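Local coordinates for clostripain-related protein (Bacteroides thetaiotaomicron, PDB 5L20) that is probably a clostripain-family (C11) cysteine peptidase, and probably a lipoprotein, of which this chain is an N-terminal portion, at residues Thr11-Leu16 / Thr90-Asp95; Ile48-Met51 / Lys57-Leu60; Phe50-Ala55 / Pro81-Ala86. All coordinates share one frame; numbering follows the deposited sequence. Where two conformers were deposited one is given.

In the fold
Three contacts join one five-stranded sheet to itself, to a helix and to a loop. Contacts 1 and 2 are both buried near the middle of the chain and involve neighbouring strands: 11-16 packs a helix purely through apolar side chains, while 48-51 pairs with 57-60 through backbone hydrogen bonds as well as side chains beneath the same helix. Phe13 and Phe50 touch, so the two form one continuous layer. Contact 3 starts from the same strand as contact 2 and shares Phe50 and Met51 with it, but lies farther out, at the strand's end. There the chemistry turns partly polar, with a tyrosine hydroxyl, a bridging water and a sulfur-aromatic contact.

Contact 1 of 3, residues Thr11-Leu16 / Thr90-Asp95; sequences TVFMYL and TSILND
One turn of helix on from Ile92, which with Leu93 meets Phe13, the carboxylate of Asp95 is gripped from several quarters: OD2 takes a salt bridge from Lys76 and a hydrogen bond from the Tyr78 hydroxyl, while OD1 pairs with Arg98. This buried acid does not itself touch the strand, and its cationic partners probably keep it ionised. Between strand and helix themselves no hydrogen bond passes; the contact is hydrocarbon on hydrocarbon. Phe13 does most of the work. With CG anti to the backbone N (chi1 177°), its ring leaves the strand toward the helix and brings its far end against two consecutive residues. Its CE2 lies 3.6 Å from Leu93 CD2, and the same methyl is 3.7 Å from Phe13 CD2, so one branch of the leucine rests along one side bond of the ring. At the far end of the ring, Phe13 CZ comes within 3.8 Å of Ile92 CG2. Both side chains run across the phenylalanine at about a right angle. Tyr15, two residues on and on the same face of the strand, adds a looser touch, its CE1 standing 4.4 Å from Ile92 CD1. The backbones stay well apart, the short strand and helix axes approaching to 11.1 Å with their directions 143° apart. Ile89 and Val96 extend the helix's apolar stripe, reaching Tyr15 and Phe13 respectively, and Phe50 of strand 45-52 touches both Phe13 and Ile92. Helix 86-99 thus lies over this face of strand 10-16, while Leu16 packs on Phe26 and Ile30 of helix 23-37.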
ATOM      1  N   THR A  11       8.413  -6.063   5.895  1.00 10.61           N
ATOM      2  CA  THR A  11       7.655  -5.399   4.852  1.00 11.11           C
ATOM      3  C   THR A  11       6.642  -4.489   5.506  1.00 10.79           C
ATOM      4  O   THR A  11       5.843  -4.953   6.355  1.00 11.96           O
ATOM      5  CB  THR A  11       6.879  -6.413   4.006  1.00 12.29           C
ATOM      6  OG1 THR A  11       7.784  -7.334   3.398  1.00 12.96           O
ATOM      7  CG2 THR A  11       6.068  -5.721   2.952  1.00 13.61           C
ATOM      8  N   VAL A  12       6.673  -3.212   5.137  1.00 10.03           N
ATOM      9  CA  VAL A  12       5.631  -2.274   5.533  1.00  8.65           C
ATOM     10  C   VAL A  12       4.669  -2.176   4.354  1.00 12.23           C
ATOM     11  O   VAL A  12       5.056  -1.737   3.257  1.00 12.98           O
ATOM     12  CB  VAL A  12       6.204  -0.870   5.877  1.00 12.08           C
ATOM     13  CG1 VAL A  12       5.097   0.111   6.200  1.00 11.75           C
ATOM     14  CG2 VAL A  12       7.195  -0.963   7.052  1.00 12.17           C
ATOM     15  N   PHE A  13       3.433  -2.623   4.563  1.00 11.14           N
ATOM     16  CA  PHE A  13       2.422  -2.614   3.519  1.00  9.17           C
ATOM     17  C   PHE A  13       1.456  -1.462   3.730  1.00  9.58           C
ATOM     18  O   PHE A  13       0.677  -1.477   4.683  1.00 10.53           O
ATOM     19  CB  PHE A  13       1.687  -3.951   3.502  1.00 12.41           C
ATOM     20  CG  PHE A  13       0.563  -4.018   2.503  1.00  9.48           C
ATOM     21  CD1 PHE A  13       0.721  -3.519   1.208  1.00 11.02           C
ATOM     22  CD2 PHE A  13      -0.646  -4.622   2.855  1.00 11.20           C
ATOM     23  CE1 PHE A  13      -0.330  -3.603   0.303  1.00 10.47           C
ATOM     24  CE2 PHE A  13      -1.672  -4.714   1.950  1.00  9.85           C
ATOM     25  CZ  PHE A  13      -1.527  -4.206   0.681  1.00  8.49           C
ATOM     26  N   MET A  14       1.487  -0.487   2.824  1.00  8.97           N
ATOM     27  CA  MET A  14       0.565   0.627   2.840  1.00 10.42           C
ATOM     28  C   MET A  14      -0.610   0.263   1.939  1.00  9.08           C
ATOM     29  O   MET A  14      -0.427   0.071   0.711  1.00 11.30           O
ATOM     30  CB  MET A  14       1.241   1.911   2.368  1.00 11.38           C
ATOM     31  CG  MET A  14       0.300   3.107   2.486  1.00 13.26           C
ATOM     32  SD  MET A  14       1.166   4.654   2.144  1.00 16.65           S
ATOM     33  CE  MET A  14       1.172   5.292   3.814  1.00 19.64           C
ATOM     34  N   TYR A  15      -1.791   0.222   2.530  1.00  9.98           N
ATOM     35  CA  TYR A  15      -3.004  -0.285   1.896  1.00  9.30           C
ATOM     36  C   TYR A  15      -4.021   0.846   1.791  1.00 10.06           C
ATOM     37  O   TYR A  15      -4.489   1.372   2.822  1.00 10.13           O
ATOM     38  CB  TYR A  15      -3.554  -1.447   2.745  1.00  9.21           C
ATOM     39  CG  TYR A  15      -4.863  -2.042   2.277  1.00  8.39           C
ATOM     40  CD1 TYR A  15      -4.960  -2.582   1.008  1.00 10.38           C
ATOM     41  CD2 TYR A  15      -5.991  -2.069   3.091  1.00 10.48           C
ATOM     42  CE1 TYR A  15      -6.139  -3.154   0.559  1.00 10.70           C
ATOM     43  CE2 TYR A  15      -7.189  -2.666   2.655  1.00 10.83           C
ATOM     44  CZ  TYR A  15      -7.246  -3.197   1.396  1.00 10.12           C
ATOM     45  OH  TYR A  15      -8.406  -3.732   0.915  1.00 11.43           O
ATOM     46  N   LEU A  16      -4.306   1.247   0.544  1.00 10.02           N
ATOM     47  CA  LEU A  16      -5.094   2.438   0.258  1.00  9.57           C
ATOM     48  C   LEU A  16      -6.259   2.056  -0.660  1.00 12.97           C
ATOM     49  O   LEU A  16      -6.269   2.381  -1.868  1.00 12.61           O
ATOM     50  CB  LEU A  16      -4.217   3.549  -0.361  1.00 13.62           C
ATOM     51  CG  LEU A  16      -3.025   3.967   0.506  1.00 10.44           C
ATOM     52  CD1 LEU A  16      -2.042   4.787  -0.343  1.00 12.25           C
ATOM     53  CD2 LEU A  16      -3.516   4.756   1.705  1.00 12.57           C
ATOM     54  N   THR A  90      -7.238 -11.274   1.313  1.00  9.89           N
ATOM     55  CA  THR A  90      -6.259 -12.358   1.394  1.00 10.15           C
ATOM     56  C   THR A  90      -5.406 -12.457   0.129  1.00 11.84           C
ATOM     57  O   THR A  90      -4.191 -12.589   0.197  1.00 11.84           O
ATOM     58  CB  THR A  90      -6.973 -13.686   1.629  1.00  9.58           C
ATOM     59  OG1 THR A  90      -7.560 -13.668   2.941  1.00 10.89           O
ATOM     60  CG2 THR A  90      -5.989 -14.878   1.522  1.00  9.57           C
ATOM     61  N   SER A  91      -6.039 -12.347  -1.030  1.00 10.37           N
ATOM     62  CA  SER A  91      -5.287 -12.459  -2.263  0.61 10.32           C
ATOM     63  C   SER A  91      -4.274 -11.319  -2.422  1.00 10.14           C
ATOM     64  O   SER A  91      -3.133 -11.549  -2.865  1.00 11.80           O
ATOM     65  CB  SER A  91      -6.237 -12.507  -3.450  0.61 13.21           C
ATOM     66  OG  SER A  91      -5.500 -12.745  -4.633  0.61 16.28           O
ATOM     67  N   ILE A  92      -4.679 -10.105  -2.041  1.00 10.99           N
ATOM     68  CA  ILE A  92      -3.753  -8.968  -2.081  1.00  9.89           C
ATOM     69  C   ILE A  92      -2.575  -9.198  -1.117  1.00 10.99           C
ATOM     70  O   ILE A  92      -1.416  -8.978  -1.473  1.00 11.22           O
ATOM     71  CB  ILE A  92      -4.486  -7.638  -1.770  1.00 10.44           C
ATOM     72  CG1 ILE A  92      -5.427  -7.302  -2.922  1.00 11.85           C
ATOM     73  CG2 ILE A  92      -3.507  -6.493  -1.586  1.00 11.92           C
ATOM     74  CD1 ILE A  92      -6.512  -6.298  -2.548  1.00 13.99           C
ATOM     75  N   LEU A  93      -2.885  -9.672   0.091  1.00  9.95           N
ATOM     76  CA  LEU A  93      -1.812  -9.923   1.044  1.00 10.45           C
ATOM     77  C   LEU A  93      -0.897 -11.073   0.593  1.00  9.83           C
ATOM     78  O   LEU A  93       0.285 -11.103   0.921  1.00 10.39           O
ATOM     79  CB  LEU A  93      -2.403 -10.231   2.420  1.00 10.60           C
ATOM     80  CG  LEU A  93      -3.023  -9.041   3.136  1.00 11.10           C
ATOM     81  CD1 LEU A  93      -3.682  -9.520   4.396  1.00 11.87           C
ATOM     82  CD2 LEU A  93      -1.974  -7.979   3.472  1.00 11.24           C
ATOM     83  N   ASN A  94      -1.438 -12.044  -0.149  1.00  9.69           N
ATOM     84  CA  ASN A  94      -0.579 -13.109  -0.693  1.00  9.66           C
ATOM     85  C   ASN A  94       0.338 -12.561  -1.800  1.00 10.44           C
ATOM     86  O   ASN A  94       1.498 -12.946  -1.895  1.00 11.30           O
ATOM     87  CB  ASN A  94      -1.410 -14.277  -1.242  1.00 10.57           C
ATOM     88  CG  ASN A  94      -2.019 -15.120  -0.139  1.00 12.93           C
ATOM     89  OD1 ASN A  94      -1.564 -15.087   1.017  1.00 12.28           O
ATOM     90  ND2 ASN A  94      -3.050 -15.892  -0.485  1.00 11.84           N
ATOM     91  N   ASP A  95      -0.180 -11.603  -2.573  1.00  8.95           N
ATOM     92  CA  ASP A  95       0.670 -10.904  -3.549  1.00 10.58           C
ATOM     93  C   ASP A  95       1.815 -10.183  -2.800  1.00 12.15           C
ATOM     94  O   ASP A  95       2.975 -10.247  -3.198  1.00 11.16           O
ATOM     95  CB  ASP A  95      -0.134  -9.878  -4.348  1.00 11.73           C
ATOM     96  CG  ASP A  95      -1.062 -10.499  -5.375  1.00 12.35           C
ATOM     97  OD1 ASP A  95      -0.844 -11.663  -5.787  1.00 14.07           O
ATOM     98  OD2 ASP A  95      -1.981  -9.769  -5.797  1.00 15.11           O
TER

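Contact 2 of 3, residues Ile48-Met51 / Lys57-Leu60; sequences IIFM and KATL
Met51 and Thr59 bind each other twice through the backbone. Met51 N gives its hydrogen to Thr59 O at 2.9 Å, nearly straight at 165° and almost in line with the acceptor's C=O. The return bond, from Thr59 N to Met51 O at 3.0 Å, meets its carbonyl from a donor tilted out of the carbonyl plane. Weaker CA-H...O contacts fill in around this pair: Leu60 CA sits 3.2 Å from Ile49 O, and Ala58 CA is equally near Met51 O. Phe50 and Leu60 form the adjoining non-hydrogen-bonded pair, so the two strands, 45-52 and 57-66, make an antiparallel beta hairpin at the heart of the sheet. Apolar contact gathers on the face carrying Phe50 and Leu60. The Ala58 CB methyl lies close to the far end of the phenylalanine ring, 3.4 Å from Phe50 CZ. Leu60, its CG anti to the backbone N (chi1 -171°), sends CD1 across to Ile48 CG2 at 3.7 Å, and the same methyl reaches Phe50 CB at 3.9 Å, near the plane of that ring and at its edge. With an alanine in place of Leu60 that CD1 is gone, and a gap would probably open on this face beside Ile48 CG2 and Phe50 CB, under helix 86-99. On the other face, Met51 turns to Phe26, Tyr27 and Ile30 of helix 23-37.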
ATOM      1  N   ILE A  48       5.803  -1.655   0.393  1.00 13.69           N
ATOM      2  CA  ILE A  48       4.925  -2.108  -0.683  1.00 11.79           C
ATOM      3  C   ILE A  48       3.605  -1.366  -0.541  1.00 15.53           C
ATOM      4  O   ILE A  48       3.078  -1.273   0.574  1.00 11.23           O
ATOM      5  CB  ILE A  48       4.659  -3.626  -0.603  1.00 11.95           C
ATOM      6  CG1 ILE A  48       5.960  -4.438  -0.589  1.00 12.16           C
ATOM      7  CG2 ILE A  48       3.655  -4.042  -1.693  1.00 14.88           C
ATOM      8  CD1 ILE A  48       6.783  -4.267  -1.878  1.00 15.85           C
ATOM      9  N   ILE A  49       3.081  -0.816  -1.634  1.00 11.42           N
ATOM     10  CA  ILE A  49       1.864  -0.040  -1.598  1.00 11.00           C
ATOM     11  C   ILE A  49       0.824  -0.609  -2.545  1.00 12.11           C
ATOM     12  O   ILE A  49       1.142  -0.902  -3.702  1.00 11.83           O
ATOM     13  CB  ILE A  49       2.131   1.433  -1.953  1.00 11.80           C
ATOM     14  CG1 ILE A  49       3.254   1.961  -1.042  1.00 15.22           C
ATOM     15  CG2 ILE A  49       0.845   2.236  -1.876  1.00 12.97           C
ATOM     16  CD1 ILE A  49       3.517   3.443  -1.142  1.00 15.43           C
ATOM     17  N   PHE A  50      -0.387  -0.825  -2.037  1.00 12.85           N
ATOM     18  CA  PHE A  50      -1.568  -1.117  -2.848  1.00 11.33           C
ATOM     19  C   PHE A  50      -2.407   0.130  -2.856  1.00 11.92           C
ATOM     20  O   PHE A  50      -2.824   0.602  -1.795  1.00 11.99           O
ATOM     21  CB  PHE A  50      -2.377  -2.284  -2.281  1.00 11.90           C
ATOM     22  CG  PHE A  50      -3.700  -2.522  -2.958  1.00 12.01           C
ATOM     23  CD1 PHE A  50      -4.853  -1.845  -2.554  1.00 13.15           C
ATOM     24  CD2 PHE A  50      -3.790  -3.464  -3.996  1.00 11.72           C
ATOM     25  CE1 PHE A  50      -6.096  -2.128  -3.164  1.00 12.67           C
ATOM     26  CE2 PHE A  50      -5.012  -3.744  -4.602  1.00 12.76           C
ATOM     27  CZ  PHE A  50      -6.165  -3.082  -4.194  1.00 12.74           C
ATOM     28  N   MET A  51      -2.686   0.684  -4.034  1.00 11.79           N
ATOM     29  CA  MET A  51      -3.558   1.841  -4.086  1.00 12.07           C
ATOM     30  C   MET A  51      -4.582   1.740  -5.207  1.00 14.83           C
ATOM     31  O   MET A  51      -4.213   1.497  -6.366  1.00 15.37           O
ATOM     32  CB  MET A  51      -2.762   3.140  -4.238  1.00 14.65           C
ATOM     33  CG  MET A  51      -3.686   4.323  -4.289  1.00 16.85           C
ATOM     34  SD  MET A  51      -2.789   5.872  -4.278  1.00 19.18           S
ATOM     35  CE  MET A  51      -4.123   6.989  -4.643  1.00 17.35           C
ATOM     36  N   LYS A  57      -9.900   0.010 -10.203  1.00 18.07           N
ATOM     37  CA  LYS A  57      -8.542  -0.138 -10.717  1.00 16.88           C
ATOM     38  C   LYS A  57      -7.550   0.107  -9.595  1.00 19.06           C
ATOM     39  O   LYS A  57      -7.658   1.100  -8.878  1.00 19.42           O
ATOM     40  CB  LYS A  57      -8.262   0.839 -11.864  1.00 22.01           C
ATOM     41  CG  LYS A  57      -9.027   0.519 -13.144  1.00 29.81           C
ATOM     42  CD  LYS A  57      -8.684   1.529 -14.220  1.00 37.88           C
ATOM     43  CE  LYS A  57      -7.180   1.604 -14.412  1.00 46.67           C
ATOM     44  NZ  LYS A  57      -6.784   2.712 -15.324  1.00 58.43           N
ATOM     45  N   ALA A  58      -6.575  -0.782  -9.457  1.00 16.48           N
ATOM     46  CA  ALA A  58      -5.554  -0.604  -8.433  1.00 17.00           C
ATOM     47  C   ALA A  58      -4.204  -1.026  -8.945  1.00 17.59           C
ATOM     48  O   ALA A  58      -4.090  -1.786  -9.927  1.00 16.17           O
ATOM     49  CB  ALA A  58      -5.894  -1.405  -7.169  1.00 13.98           C
ATOM     50  N   THR A  59      -3.177  -0.544  -8.265  1.00 12.19           N
ATOM     51  CA  THR A  59      -1.814  -0.923  -8.567  0.59 14.22           C
ATOM     52  C   THR A  59      -1.102  -1.361  -7.289  1.00 13.68           C
ATOM     53  O   THR A  59      -1.381  -0.823  -6.206  1.00 15.61           O
ATOM     54  CB  THR A  59      -1.058   0.245  -9.255  0.59 17.97           C
ATOM     55  OG1 THR A  59       0.283  -0.124  -9.559  0.59 18.49           O
ATOM     56  CG2 THR A  59      -1.042   1.471  -8.385  0.59 15.63           C
ATOM     57  N   LEU A  60      -0.208  -2.344  -7.414  1.00 11.81           N
ATOM     58  CA  LEU A  60       0.697  -2.734  -6.346  1.00 13.65           C
ATOM     59  C   LEU A  60       2.107  -2.321  -6.750  1.00 14.55           C
ATOM     60  O   LEU A  60       2.578  -2.690  -7.838  1.00 12.74           O
ATOM     61  CB  LEU A  60       0.641  -4.239  -6.097  1.00 12.93           C
ATOM     62  CG  LEU A  60       1.397  -4.724  -4.862  1.00 10.76           C
ATOM     63  CD1 LEU A  60       0.551  -4.437  -3.623  1.00 12.46           C
ATOM     64  CD2 LEU A  60       1.673  -6.209  -4.942  1.00 13.38           C
TER

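Contact 3 of 3, residues Phe50-Ala55 / Pro81-Ala86; sequences FMCTTA and PAYTTA
The loop that links strand 69-79 to helix 86-99 folds back here against the end of strand 45-52 and the turn that follows it. Tyr83 makes the main reach. Its hydroxyl donates to Ala55 O at 2.7 Å, lying in the carbonyl plane on a lone pair with a C=O...O angle of 129°, while the oxygen in turn sits at the edge of the tyrosine ring. Cys52 meets the same ring from another direction, over a face: SG is 4.1 Å from the Tyr83 ring centroid and only 29° off its normal, a sulfur-aromatic contact displaced toward CE2, which is 3.6 Å from Cys52 SG. Tyr83 holds CG between the backbone N and the carbonyl carbon (chi1 49°), a choice that turns the ring back toward the strand end. Hydroxyl bond and sulfur together should limit how far the ring can swing. Deeper in, Phe50 CZ lies 4.3 Å from Pro81 CG, which sits at the edge of the phenylalanine ring. A water ties the two sides again, giving a firm bond to Pro81 O at 2.8 Å and a weak, long one to Ala55 O. Pro17 and Trp18, just after strand 10-16, also pack on Tyr83. The loop has its own stiffening: Ala82 O accepts from both Thr85 OG1 at 2.8 Å and Thr85 N at 3.0 Å, the latter closing a type I turn that runs from Ala82 to Thr85. That turn runs straight into a helix N-cap, the Thr85 side chain accepting through OG1 from Gly88 N in the first turn of helix 86-99.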
ATOM      1  N   PHE A  50      -0.387  -0.825  -2.037  1.00 12.85           N
ATOM      2  CA  PHE A  50      -1.568  -1.117  -2.848  1.00 11.33           C
ATOM      3  C   PHE A  50      -2.407   0.130  -2.856  1.00 11.92           C
ATOM      4  O   PHE A  50      -2.824   0.602  -1.795  1.00 11.99           O
ATOM      5  CB  PHE A  50      -2.377  -2.284  -2.281  1.00 11.90           C
ATOM      6  CG  PHE A  50      -3.700  -2.522  -2.958  1.00 12.01           C
ATOM      7  CD1 PHE A  50      -4.853  -1.845  -2.554  1.00 13.15           C
ATOM      8  CD2 PHE A  50      -3.790  -3.464  -3.996  1.00 11.72           C
ATOM      9  CE1 PHE A  50      -6.096  -2.128  -3.164  1.00 12.67           C
ATOM     10  CE2 PHE A  50      -5.012  -3.744  -4.602  1.00 12.76           C
ATOM     11  CZ  PHE A  50      -6.165  -3.082  -4.194  1.00 12.74           C
ATOM     12  N   MET A  51      -2.686   0.684  -4.034  1.00 11.79           N
ATOM     13  CA  MET A  51      -3.558   1.841  -4.086  1.00 12.07           C
ATOM     14  C   MET A  51      -4.582   1.740  -5.207  1.00 14.83           C
ATOM     15  O   MET A  51      -4.213   1.497  -6.366  1.00 15.37           O
ATOM     16  CB  MET A  51      -2.762   3.140  -4.238  1.00 14.65           C
ATOM     17  CG  MET A  51      -3.686   4.323  -4.289  1.00 16.85           C
ATOM     18  SD  MET A  51      -2.789   5.872  -4.278  1.00 19.18           S
ATOM     19  CE  MET A  51      -4.123   6.989  -4.643  1.00 17.35           C
ATOM     20  N   CYS A  52      -5.849   1.906  -4.856  1.00 13.73           N
ATOM     21  CA  CYS A  52      -6.928   2.059  -5.841  1.00 14.09           C
ATOM     22  C   CYS A  52      -6.811   3.432  -6.476  1.00 17.94           C
ATOM     23  O   CYS A  52      -6.868   4.443  -5.784  1.00 16.17           O
ATOM     24  CB  CYS A  52      -8.301   1.895  -5.194  1.00 11.64           C
ATOM     25  SG  CYS A  52      -8.722   0.200  -4.752  1.00 15.63           S
ATOM     26  N   THR A  53      -6.653   3.474  -7.796  1.00 17.10           N
ATOM     27  CA  THR A  53      -6.627   4.763  -8.477  1.00 18.16           C
ATOM     28  C   THR A  53      -8.038   5.147  -8.925  1.00 18.80           C
ATOM     29  O   THR A  53      -8.321   6.327  -9.174  1.00 22.38           O
ATOM     30  CB  THR A  53      -5.694   4.723  -9.674  1.00 20.66           C
ATOM     31  OG1 THR A  53      -6.082   3.628 -10.502  1.00 20.67           O
ATOM     32  CG2 THR A  53      -4.249   4.498  -9.232  1.00 20.81           C
ATOM     33  N   THR A  54      -8.904   4.139  -9.071  1.00 17.06           N
ATOM     34  CA  THR A  54     -10.351   4.328  -9.195  1.00 18.60           C
ATOM     35  C   THR A  54     -11.022   3.268  -8.343  1.00 16.56           C
ATOM     36  O   THR A  54     -10.325   2.429  -7.744  1.00 17.90           O
ATOM     37  CB  THR A  54     -10.852   4.195 -10.658  1.00 21.13           C
ATOM     38  OG1 THR A  54     -10.855   2.808 -11.032  1.00 20.06           O
ATOM     39  CG2 THR A  54      -9.978   5.005 -11.632  1.00 20.56           C
ATOM     40  N   ALA A  55     -12.350   3.251  -8.308  1.00 16.31           N
ATOM     41  CA  ALA A  55     -13.062   2.259  -7.502  1.00 18.58           C
ATOM     42  C   ALA A  55     -12.791   0.823  -7.970  1.00 23.08           C
ATOM     43  O   ALA A  55     -12.942  -0.129  -7.194  1.00 21.09           O
ATOM     44  CB  ALA A  55     -14.545   2.533  -7.522  1.00 21.79           C
ATOM     45  N   PRO A  81     -10.537  -5.431  -8.350  1.00 18.51           N
ATOM     46  CA  PRO A  81     -10.140  -6.171  -7.137  1.00 18.50           C
ATOM     47  C   PRO A  81     -11.246  -6.149  -6.089  1.00 17.75           C
ATOM     48  O   PRO A  81     -11.919  -5.136  -5.946  1.00 18.61           O
ATOM     49  CB  PRO A  81      -8.912  -5.413  -6.644  1.00 17.25           C
ATOM     50  CG  PRO A  81      -9.102  -4.031  -7.137  1.00 17.82           C
ATOM     51  CD  PRO A  81      -9.811  -4.158  -8.492  1.00 18.81           C
ATOM     52  N   ALA A  82     -11.433  -7.249  -5.370  1.00 17.40           N
ATOM     53  CA  ALA A  82     -12.551  -7.376  -4.451  1.00 16.32           C
ATOM     54  C   ALA A  82     -12.116  -7.005  -3.038  1.00 14.22           C
ATOM     55  O   ALA A  82     -12.146  -7.824  -2.104  1.00 14.18           O
ATOM     56  CB  ALA A  82     -13.106  -8.796  -4.498  1.00 16.77           C
ATOM     57  N   TYR A  83     -11.690  -5.760  -2.889  1.00 13.41           N
ATOM     58  CA  TYR A  83     -11.004  -5.349  -1.673  1.00 14.25           C
ATOM     59  C   TYR A  83     -11.954  -5.180  -0.488  1.00 12.58           C
ATOM     60  O   TYR A  83     -11.492  -4.972   0.628  1.00 13.07           O
ATOM     61  CB  TYR A  83     -10.202  -4.061  -1.929  1.00 14.68           C
ATOM     62  CG  TYR A  83     -11.020  -2.992  -2.610  1.00 13.81           C
ATOM     63  CD1 TYR A  83     -11.856  -2.146  -1.885  1.00 15.13           C
ATOM     64  CD2 TYR A  83     -10.930  -2.820  -3.996  1.00 14.25           C
ATOM     65  CE1 TYR A  83     -12.624  -1.187  -2.517  1.00 15.79           C
ATOM     66  CE2 TYR A  83     -11.707  -1.864  -4.630  1.00 17.34           C
ATOM     67  CZ  TYR A  83     -12.539  -1.055  -3.880  1.00 16.14           C
ATOM     68  OH  TYR A  83     -13.298  -0.099  -4.494  1.00 17.04           O
ATOM     69  N   THR A  84     -13.276  -5.275  -0.685  1.00 14.04           N
ATOM     70  CA  THR A  84     -14.193  -5.262   0.456  1.00 14.99           C
ATOM     71  C   THR A  84     -14.541  -6.668   0.942  1.00 12.93           C
ATOM     72  O   THR A  84     -15.383  -6.817   1.839  1.00 13.29           O
ATOM     73  CB  THR A  84     -15.520  -4.526   0.146  1.00 16.66           C
ATOM     74  OG1 THR A  84     -16.278  -5.291  -0.810  1.00 17.38           O
ATOM     75  CG2 THR A  84     -15.270  -3.091  -0.382  1.00 16.12           C
ATOM     76  N   THR A  85     -13.898  -7.698   0.369  1.00 12.10           N
ATOM     77  CA  THR A  85     -14.168  -9.096   0.729  1.00 12.27           C
ATOM     78  C   THR A  85     -12.934  -9.728   1.354  1.00 12.11           C
ATOM     79  O   THR A  85     -11.802  -9.312   1.084  1.00 11.96           O
ATOM     80  CB  THR A  85     -14.581  -9.972  -0.491  1.00 13.27           C
ATOM     81  OG1 THR A  85     -13.457 -10.171  -1.336  1.00 13.42           O
ATOM     82  CG2 THR A  85     -15.720  -9.325  -1.301  1.00 15.63           C
ATOM     83  N   ALA A  86     -13.157 -10.717   2.203  1.00 11.56           N
ATOM     84  CA  ALA A  86     -12.040 -11.370   2.864  1.00 10.87           C
ATOM     85  C   ALA A  86     -11.141 -12.058   1.840  1.00 11.73           C
ATOM     86  O   ALA A  86      -9.908 -11.985   1.925  1.00 11.86           O
ATOM     87  CB  ALA A  86     -12.544 -12.355   3.897  1.00 12.45           C
TER
HETATM   88  O   HOH W   1     -13.375  -3.490  -7.619  1.00 25.10           O